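Local coordinates for homoserine kinase (Listeria monocytogenes, PDB 3HUL) that probably catalyses the ATP-dependent phosphorylation of L-homoserine to O-phospho-L-homoserine, a step of threonine biosynthesis, as a member of the GHMP kinase family, at the interface of chains A and B. Coordinates in Å, arbitrary orientation; residue numbers count along the deposited sequence, not the author numbering. Chains: chain A/B, Homoserine kinase.

The centres of the C-alpha atoms of contact 1 and contact 2 lie about 13 Å apart in one two-fold symmetric interface. In both, a long helix (181-198 in chain A, 181-199 in chain B) meets the loop around residues 17-20 of the partner. Contact 2 uses the first turns of the chain A helix against the chain B loop and B:Trp215; contact 1 uses the middle of the chain B helix, bedded between strand, loop and helix of chain A. Residues 189 and 20 serve both with the chains exchanged, as the two-fold requires; the structure alone does not show whether this pairing exists in solution.

Contact 1: the interface of chains A and B. Residues chain A 17, 20-21, 137-138, 191-192, 195; chain B 189, 192-193.
The helical backbone of B:Asn192 brings its side chain into a groove of chain A whose walls are the extended strand residues A:Val137 and A:Gly138, the loop residue A:Ser20 and helix residues A:Ala191, A:Asn192 and A:Ile195. With CG anti to its own carbonyl carbon (chi1 -72°), the B:Asn192 amide reaches away from its helix and spans the groove, its oxygen toward the loop and its nitrogen toward the opposing helix. The hydroxyl OG of A:Ser20 meets a lone pair of the amide oxygen OD1 of B:Asn192 at 3.2 Å, in the carbonyl plane with a C=O...donor angle of 116°. OG of A:Ser20 also lies 2.7 Å from the backbone O of A:Gly138, a hydrogen bond within chain A. Its one hydrogen must be shared or alternate between these acceptors, and the shorter bond is the likelier. At the other end of the amide, ND2 of B:Asn192 gives a weak, bent hydrogen bond to OD1 of A:Asn192 at 3.0 Å. The two amide planes stand 85° apart, so these copies of one residue meet crosswise and do not form a flat reciprocal pair. As modelled, the amides break the two-fold, since ND2 of A:Asn192 faces OG of B:Ser20; amide O and N are hard to tell apart at 2.19 Å.

Carbon atoms flank the stem of the B:Asn192 side chain. CG1 of A:Val137 and CD1 of A:Ile195 close on CB of B:Asn192, the former at 3.6 Å, while the methyl of A:Ala191 lies beside ND2. One turn earlier, CB of B:Ser189 packs against CB of A:Ser20 at 3.7 Å. The methyl CG2 of B:Val193 presses on the backbone of A:Gly138. The packing on the stem probably limits movement, while the polar contacts bear on the amide's turn.

In the fold, helix 181-199 of chain B enters between strand 135-141 and helix 181-198 of chain A, near the two-fold axis.

Contact 2: the interface of chains A and B. Residues chain A 181, 184-185, 188-189; chain B 18-20, 215.
A:Val185 forms the apolar centre, inserting its two methyls between B:Phe18, B:Asp19 and B:Trp215. CG1 lies anti to the backbone N (chi1 172°) and points toward the loop, where it touches CB of B:Asp19 at 3.8 Å. The second methyl, CG2, meets the edge of the B:Phe18 phenyl ring in its plane, 3.8 Å from CD2. It also sits 3.8 Å above one face of the B:Trp215 indole, offset toward the rim, and thereby joins the two aromatic side chains.

The benzene part of the indole lies along the helix, with CZ3 against CB of A:Ala184 and CZ2 against CB of A:Ser188 at 3.6 Å. Toward the start of the helix, the side chain of A:Phe181 crosses that of B:Phe18 at about a right angle and touches it rim to rim, CE1 to CE2 at 3.7 Å. Its other flank, through CE2, approaches CE3 of B:Trp215.

Within chain B, the carboxylate oxygen OD1 of B:Asp19 lies 3.5 Å above the centre of the B:Phe18 ring. Farther along the helix, A:Ser189 and B:Ser20 repeat the serine pair of contact 1 with the chains exchanged. Polar linkage at the rim runs through water 1, which joins the backbone O of A:Val185, at 2.9 Å, to the backbone O of B:Phe18, at 2.8 Å. The water can supply a hydrogen to each carbonyl oxygen and is the polar link seen across this otherwise apolar patch.

The N-terminal half of helix 181-198 in chain A lies across the chain B loop of residues 18-20 and the loop residue B:Trp215.

Contact 1: the interface of chains A and B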
ATOM      1  N   GLY A  17      14.400 -13.255  -5.508  1.00 28.51           N
ATOM      2  CA  GLY A  17      14.133 -13.265  -4.056  1.00 28.55           C
ATOM      3  C   GLY A  17      14.606 -14.534  -3.349  1.00 29.28           C
ATOM      4  O   GLY A  17      13.869 -15.150  -2.566  1.00 28.02           O
ATOM      5  N   SER A  20      14.111 -15.599   0.288  1.00 26.16           N
ATOM      6  CA  SER A  20      13.456 -14.394   0.747  1.00 25.38           C
ATOM      7  C   SER A  20      11.961 -14.326   0.444  1.00 24.85           C
ATOM      8  O   SER A  20      11.148 -14.137   1.361  1.00 24.19           O
ATOM      9  CB  SER A  20      14.178 -13.165   0.206  1.00 25.22           C
ATOM     10  OG  SER A  20      13.506 -11.995   0.635  1.00 28.98           O
ATOM     11  N   CYS A  21      11.601 -14.444  -0.833  1.00 23.42           N
ATOM     12  CA  CYS A  21      10.215 -14.273  -1.241  1.00 23.77           C
ATOM     13  C   CYS A  21       9.534 -15.619  -1.518  1.00 22.93           C
ATOM     14  O   CYS A  21      10.102 -16.515  -2.172  1.00 22.06           O
ATOM     15  CB  CYS A  21      10.132 -13.373  -2.491  1.00 24.42           C
ATOM     16  SG  CYS A  21      10.850 -11.710  -2.252  1.00 29.08           S
ATOM     17  N   VAL A 137       7.708 -11.532   2.126  1.00 18.36           N
ATOM     18  CA  VAL A 137       9.090 -11.138   1.871  1.00 18.20           C
ATOM     19  C   VAL A 137       9.834 -11.284   3.195  1.00 19.73           C
ATOM     20  O   VAL A 137       9.446 -10.688   4.212  1.00 19.52           O
ATOM     21  CB  VAL A 137       9.199  -9.682   1.357  1.00 17.51           C
ATOM     22  CG1 VAL A 137      10.679  -9.229   1.220  1.00 14.21           C
ATOM     23  CG2 VAL A 137       8.446  -9.504   0.069  1.00 17.92           C
ATOM     24  N   GLY A 138      10.909 -12.061   3.181  1.00 20.80           N
ATOM     25  CA  GLY A 138      11.566 -12.474   4.409  1.00 21.66           C
ATOM     26  C   GLY A 138      13.061 -12.343   4.379  1.00 23.44           C
ATOM     27  O   GLY A 138      13.688 -12.244   3.313  1.00 23.01           O
ATOM     28  N   ALA A 191      15.393  -8.055  -7.457  1.00 21.67           N
ATOM     29  CA  ALA A 191      14.365  -8.479  -6.520  1.00 20.92           C
ATOM     30  C   ALA A 191      13.662  -7.231  -5.927  1.00 19.85           C
ATOM     31  O   ALA A 191      12.447  -7.206  -5.798  1.00 20.09           O
ATOM     32  CB  ALA A 191      14.979  -9.343  -5.430  1.00 20.54           C
ATOM     33  N   ASN A 192      14.438  -6.210  -5.579  1.00 18.99           N
ATOM     34  CA  ASN A 192      13.889  -4.928  -5.083  1.00 18.18           C
ATOM     35  C   ASN A 192      12.847  -4.374  -6.054  1.00 17.43           C
ATOM     36  O   ASN A 192      11.745  -4.025  -5.653  1.00 16.75           O
ATOM     37  CB  ASN A 192      14.977  -3.875  -4.929  1.00 17.55           C
ATOM     38  CG  ASN A 192      16.003  -4.218  -3.893  1.00 19.66           C
ATOM     39  OD1 ASN A 192      15.847  -5.164  -3.114  1.00 23.34           O
ATOM     40  ND2 ASN A 192      17.066  -3.406  -3.837  1.00 19.49           N
ATOM     41  N   ILE A 195       9.668  -6.575  -6.183  1.00 17.34           N
ATOM     42  CA  ILE A 195       8.807  -6.274  -5.037  1.00 17.16           C
ATOM     43  C   ILE A 195       8.089  -4.915  -5.213  1.00 17.27           C
ATOM     44  O   ILE A 195       6.880  -4.812  -5.064  1.00 17.23           O
ATOM     45  CB  ILE A 195       9.611  -6.285  -3.696  1.00 17.41           C
ATOM     46  CG1 ILE A 195      10.107  -7.697  -3.357  1.00 17.27           C
ATOM     47  CG2 ILE A 195       8.795  -5.722  -2.575  1.00 16.37           C
ATOM     48  CD1 ILE A 195      11.364  -7.706  -2.448  1.00 13.60           C
TER
ATOM     49  N   SER B 189      18.183  -9.876   0.868  1.00 26.21           N
ATOM     50  CA  SER B 189      16.919 -10.101   1.562  1.00 25.90           C
ATOM     51  C   SER B 189      16.609  -9.047   2.623  1.00 25.12           C
ATOM     52  O   SER B 189      15.459  -8.793   2.910  1.00 26.66           O
ATOM     53  CB  SER B 189      16.834 -11.514   2.129  1.00 25.00           C
ATOM     54  OG  SER B 189      17.727 -11.647   3.187  1.00 28.53           O
ATOM     55  N   ASN B 192      15.252  -6.334   0.569  1.00 19.54           N
ATOM     56  CA  ASN B 192      13.911  -6.816   0.197  1.00 19.53           C
ATOM     57  C   ASN B 192      12.903  -6.495   1.288  1.00 19.28           C
ATOM     58  O   ASN B 192      11.834  -5.951   1.016  1.00 19.71           O
ATOM     59  CB  ASN B 192      13.915  -8.335  -0.010  1.00 19.15           C
ATOM     60  CG  ASN B 192      14.627  -8.788  -1.292  1.00 18.91           C
ATOM     61  OD1 ASN B 192      14.779  -9.988  -1.525  1.00 19.71           O
ATOM     62  ND2 ASN B 192      15.038  -7.867  -2.105  1.00 17.39           N
ATOM     63  N   VAL B 193      13.234  -6.880   2.525  1.00 19.09           N
ATOM     64  CA  VAL B 193      12.348  -6.670   3.663  1.00 18.66           C
ATOM     65  C   VAL B 193      12.185  -5.157   3.944  1.00 18.36           C
ATOM     66  O   VAL B 193      11.068  -4.703   4.200  1.00 18.15           O
ATOM     67  CB  VAL B 193      12.869  -7.424   4.927  1.00 19.69           C
ATOM     68  CG1 VAL B 193      12.085  -7.022   6.203  1.00 19.20           C
ATOM     69  CG2 VAL B 193      12.796  -8.931   4.709  1.00 19.45           C
TER

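Contact 2: the interface of chains A and B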
ATOM      1  N   PHE A 181      31.027  -9.086  -6.174  1.00 46.40           N
ATOM      2  CA  PHE A 181      30.279  -8.031  -5.516  1.00 46.09           C
ATOM      3  C   PHE A 181      29.205  -7.416  -6.432  1.00 45.79           C
ATOM      4  O   PHE A 181      28.023  -7.375  -6.078  1.00 45.39           O
ATOM      5  CB  PHE A 181      31.241  -6.948  -5.012  1.00 46.08           C
ATOM      6  CG  PHE A 181      30.584  -5.917  -4.135  1.00 46.67           C
ATOM      7  CD1 PHE A 181      30.225  -4.678  -4.649  1.00 47.47           C
ATOM      8  CD2 PHE A 181      30.315  -6.191  -2.797  1.00 47.20           C
ATOM      9  CE1 PHE A 181      29.608  -3.720  -3.835  1.00 48.69           C
ATOM     10  CE2 PHE A 181      29.700  -5.240  -1.976  1.00 47.49           C
ATOM     11  CZ  PHE A 181      29.343  -4.008  -2.497  1.00 48.29           C
ATOM     12  N   ALA A 184      26.150  -9.513  -7.140  1.00 37.77           N
ATOM     13  CA  ALA A 184      25.265  -9.601  -5.993  1.00 36.34           C
ATOM     14  C   ALA A 184      24.395  -8.341  -5.838  1.00 35.47           C
ATOM     15  O   ALA A 184      23.196  -8.447  -5.580  1.00 34.22           O
ATOM     16  CB  ALA A 184      26.067  -9.859  -4.721  1.00 36.38           C
ATOM     17  N   VAL A 185      25.017  -7.165  -5.999  1.00 34.82           N
ATOM     18  CA  VAL A 185      24.336  -5.865  -5.906  1.00 34.19           C
ATOM     19  C   VAL A 185      23.222  -5.784  -6.945  1.00 33.42           C
ATOM     20  O   VAL A 185      22.104  -5.396  -6.631  1.00 33.06           O
ATOM     21  CB  VAL A 185      25.326  -4.679  -6.060  1.00 34.49           C
ATOM     22  CG1 VAL A 185      24.595  -3.340  -6.154  1.00 34.79           C
ATOM     23  CG2 VAL A 185      26.300  -4.644  -4.874  1.00 34.33           C
ATOM     24  N   SER A 188      20.292  -8.191  -6.218  1.00 26.61           N
ATOM     25  CA  SER A 188      19.484  -7.597  -5.181  1.00 26.21           C
ATOM     26  C   SER A 188      18.537  -6.570  -5.794  1.00 25.11           C
ATOM     27  O   SER A 188      17.343  -6.572  -5.519  1.00 24.30           O
ATOM     28  CB  SER A 188      20.372  -6.962  -4.113  1.00 25.64           C
ATOM     29  OG  SER A 188      19.567  -6.433  -3.085  1.00 26.69           O
ATOM     30  N   SER A 189      19.072  -5.732  -6.681  1.00 25.26           N
ATOM     31  CA  SER A 189      18.300  -4.623  -7.243  1.00 24.30           C
ATOM     32  C   SER A 189      17.138  -5.137  -8.070  1.00 23.66           C
ATOM     33  O   SER A 189      16.083  -4.528  -8.095  1.00 23.39           O
ATOM     34  CB  SER A 189      19.197  -3.672  -8.045  1.00 25.06           C
ATOM     35  OG  SER A 189      19.666  -4.310  -9.219  1.00 26.93           O
TER
ATOM     36  N   PHE B  18      21.631  -0.265  -1.350  1.00 42.10           N
ATOM     37  CA  PHE B  18      22.842   0.110  -2.097  1.00 42.29           C
ATOM     38  C   PHE B  18      22.691   0.039  -3.638  1.00 41.88           C
ATOM     39  O   PHE B  18      22.357  -1.014  -4.183  1.00 41.86           O
ATOM     40  CB  PHE B  18      23.999  -0.781  -1.620  1.00 42.63           C
ATOM     41  CG  PHE B  18      25.319  -0.434  -2.215  1.00 43.98           C
ATOM     42  CD1 PHE B  18      25.994   0.730  -1.824  1.00 44.84           C
ATOM     43  CD2 PHE B  18      25.903  -1.269  -3.157  1.00 44.41           C
ATOM     44  CE1 PHE B  18      27.233   1.060  -2.380  1.00 44.34           C
ATOM     45  CE2 PHE B  18      27.140  -0.948  -3.716  1.00 45.32           C
ATOM     46  CZ  PHE B  18      27.806   0.227  -3.323  1.00 44.07           C
ATOM     47  N   ASP B  19      22.933   1.163  -4.322  1.00 41.17           N
ATOM     48  CA  ASP B  19      22.777   1.263  -5.798  1.00 40.84           C
ATOM     49  C   ASP B  19      21.350   0.979  -6.351  1.00 39.58           C
ATOM     50  O   ASP B  19      21.188   0.707  -7.543  1.00 39.61           O
ATOM     51  CB  ASP B  19      23.798   0.377  -6.536  1.00 41.72           C
ATOM     52  CG  ASP B  19      25.234   0.906  -6.459  1.00 44.77           C
ATOM     53  OD1 ASP B  19      25.564   1.761  -5.592  1.00 48.06           O
ATOM     54  OD2 ASP B  19      26.048   0.446  -7.287  1.00 47.36           O
ATOM     55  N   SER B  20      20.321   1.054  -5.515  1.00 37.18           N
ATOM     56  CA  SER B  20      18.973   0.718  -5.978  1.00 35.29           C
ATOM     57  C   SER B  20      17.916   1.742  -5.547  1.00 34.17           C
ATOM     58  O   SER B  20      17.137   2.192  -6.373  1.00 34.03           O
ATOM     59  CB  SER B  20      18.584  -0.705  -5.540  1.00 35.08           C
ATOM     60  OG  SER B  20      17.236  -1.006  -5.876  1.00 33.67           O
ATOM     61  N   TRP B 215      26.362  -4.642   2.775  1.00 52.79           N
ATOM     62  CA  TRP B 215      27.212  -4.478   1.590  1.00 52.58           C
ATOM     63  C   TRP B 215      28.611  -3.940   1.927  1.00 52.83           C
ATOM     64  O   TRP B 215      29.008  -3.893   3.098  1.00 53.21           O
ATOM     65  CB  TRP B 215      26.530  -3.579   0.538  1.00 52.10           C
ATOM     66  CG  TRP B 215      25.184  -4.095   0.098  1.00 50.84           C
ATOM     67  CD1 TRP B 215      23.962  -3.569   0.415  1.00 49.63           C
ATOM     68  CD2 TRP B 215      24.922  -5.254  -0.711  1.00 48.94           C
ATOM     69  NE1 TRP B 215      22.960  -4.321  -0.155  1.00 49.18           N
ATOM     70  CE2 TRP B 215      23.518  -5.359  -0.851  1.00 48.17           C
ATOM     71  CE3 TRP B 215      25.736  -6.215  -1.332  1.00 47.91           C
ATOM     72  CZ2 TRP B 215      22.910  -6.385  -1.591  1.00 46.06           C
ATOM     73  CZ3 TRP B 215      25.126  -7.237  -2.065  1.00 46.32           C
ATOM     74  CH2 TRP B 215      23.725  -7.308  -2.188  1.00 45.48           C
TER
HETATM   75  O   HOH W   1      21.042  -3.379  -4.883  1.00 29.48           O